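Local coordinates for tail component (Lactobacillus phage J-1, PDB 5LY8), which probably serves as a carbohydrate-binding module of the phage's distal tail protein, recognising sugars on the surface of its Lactobacillus host, at residues A[20-23]-A[24-28]. Residues are numbered along the deposited sequence; the frame is centred on the assembly and turned at random.
Sequences LDFN and QTPTG. With MG (magnesium ion), chain C.
Pro26 sets its ring against the hydrophobic side chains of Leu20 and Phe22: its CG lies at the edge of the Phe22 ring, 3.8 Å from CD2 and close to the ring plane, while its CB lies 3.8 Å from Leu20 CD2. Leu20 and Phe22 also meet each other, Leu20 CB sitting 3.8 Å above one face of the phenyl ring, toward its rim. Tyr56 and Met78 pack on Pro26, and Trp226 meets the Phe22 ring. On the polar side, the chain turns at Asp21, whose carboxylate folds back over its own backbone (chi1 57°), and OD1 accepts a nearly straight bond of 3.0 Å from Asn23 N, which arrives from above the carboxylate plane. Gln24 bends at chi2 (-75°), bringing OE1 to 3.5 Å from Asp21 OD1 without a bond, its amide steeply turned (77°) against the carboxylate. A water bridges the bend from within, accepting from Phe22 N and donating to Gln24 O, 3.0 Å from each. Asp21 O binds the magnesium ion at 2.4 Å, and Asn23 OD1 accepts from a metal-bound water. Gly59 and Gln227 carbonyls complete the coordination. The result is an Asx turn leading out of strand 11-20 and supplying a backbone ligand to a magnesium site in this concanavalin-like carbohydrate-binding domain.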
loop_
_atom_site.group_PDB
_atom_site.type_symbol
_atom_site.label_atom_id
_atom_site.label_comp_id
_atom_site.label_asym_id
_atom_site.label_seq_id
_atom_site.Cartn_x
_atom_site.Cartn_y
_atom_site.Cartn_z
ATOM N N LEU A 20 -4.118 0.561 13.405
ATOM C CA LEU A 20 -5.086 1.641 13.214
ATOM C C LEU A 20 -6.435 1.029 12.892
ATOM O O LEU A 20 -6.551 0.312 11.904
ATOM C CB LEU A 20 -4.697 2.604 12.075
ATOM C CG LEU A 20 -3.314 3.255 12.227
ATOM C CD1 LEU A 20 -2.985 4.124 11.031
ATOM C CD2 LEU A 20 -3.198 4.087 13.512
ATOM N N ASP A 21 -7.436 1.277 13.725
ATOM C CA ASP A 21 -8.807 0.852 13.423
ATOM C C ASP A 21 -9.673 2.020 12.959
ATOM O O ASP A 21 -10.818 1.808 12.555
ATOM C CB ASP A 21 -9.471 0.137 14.604
ATOM C CG ASP A 21 -9.552 0.908 15.895
ATOM O OD1 ASP A 21 -9.541 2.170 15.857
ATOM O OD2 ASP A 21 -9.582 0.250 16.965
ATOM N N PHE A 22 -9.159 3.248 13.041
ATOM C CA PHE A 22 -9.822 4.473 12.581
ATOM C C PHE A 22 -11.061 4.834 13.390
ATOM O O PHE A 22 -11.791 5.723 12.955
ATOM C CB PHE A 22 -10.119 4.458 11.065
ATOM C CG PHE A 22 -8.847 4.262 10.283
ATOM C CD1 PHE A 22 -8.640 3.113 9.544
ATOM C CD2 PHE A 22 -7.834 5.214 10.319
ATOM C CE1 PHE A 22 -7.457 2.932 8.822
ATOM C CE2 PHE A 22 -6.655 5.034 9.589
ATOM C CZ PHE A 22 -6.456 3.873 8.895
ATOM N N ASN A 23 -11.267 4.218 14.563
ATOM C CA ASN A 23 -12.413 4.594 15.429
ATOM C C ASN A 23 -12.222 6.021 15.982
ATOM O O ASN A 23 -13.151 6.731 16.251
ATOM C CB ASN A 23 -12.613 3.575 16.547
ATOM C CG ASN A 23 -13.190 2.270 16.052
ATOM O OD1 ASN A 23 -13.760 2.191 15.011
ATOM N ND2 ASN A 23 -13.044 1.254 16.833
ATOM N N GLN A 24 -10.975 6.396 16.154
ATOM C CA GLN A 24 -10.529 7.705 16.565
ATOM C C GLN A 24 -9.362 8.112 15.657
ATOM O O GLN A 24 -8.725 7.262 15.049
ATOM C CB GLN A 24 -10.012 7.717 17.999
ATOM C CG GLN A 24 -8.685 7.004 18.300
ATOM C CD GLN A 24 -8.630 5.437 18.361
ATOM O OE1 GLN A 24 -9.696 4.813 18.156
ATOM N NE2 GLN A 24 -7.392 4.794 18.824
ATOM N N THR A 25 -9.093 9.406 15.591
ATOM C CA THR A 25 -7.977 9.940 14.834
ATOM C C THR A 25 -6.685 9.174 15.165
ATOM O O THR A 25 -6.353 8.980 16.307
ATOM C CB THR A 25 -7.747 11.446 15.121
ATOM O OG1 THR A 25 -8.890 12.195 14.724
ATOM C CG2 THR A 25 -6.606 11.982 14.362
ATOM N N PRO A 26 -6.046 8.657 14.119
ATOM C CA PRO A 26 -4.805 7.907 14.342
ATOM C C PRO A 26 -3.745 8.710 15.095
ATOM O O PRO A 26 -3.610 9.920 14.893
ATOM C CB PRO A 26 -4.316 7.645 12.930
ATOM C CG PRO A 26 -5.559 7.594 12.115
ATOM C CD PRO A 26 -6.413 8.680 12.696
ATOM N N THR A 27 -2.999 8.017 15.945
ATOM C CA THR A 27 -1.862 8.578 16.662
ATOM C C THR A 27 -0.625 7.786 16.238
ATOM O O THR A 27 -0.731 6.714 15.658
ATOM C CB THR A 27 -2.068 8.514 18.190
ATOM O OG1 THR A 27 -2.144 7.145 18.586
ATOM C CG2 THR A 27 -3.304 9.275 18.658
ATOM N N GLY A 28 0.546 8.350 16.519
ATOM C CA GLY A 28 1.828 7.734 16.202
ATOM C C GLY A 28 2.066 7.645 14.716
ATOM O O GLY A 28 2.733 6.712 14.246
HETATM MG MG MG C . -11.906 0.159 11.269
HETATM O O HOH W 1 -7.029 4.884 14.403
HETATM O O HOH W 2 -13.265 0.021 13.350
HETATM O O HOH W 3 -13.840 -1.182 10.629
HETATM O O HOH W 4 -10.949 -1.934 12.048
#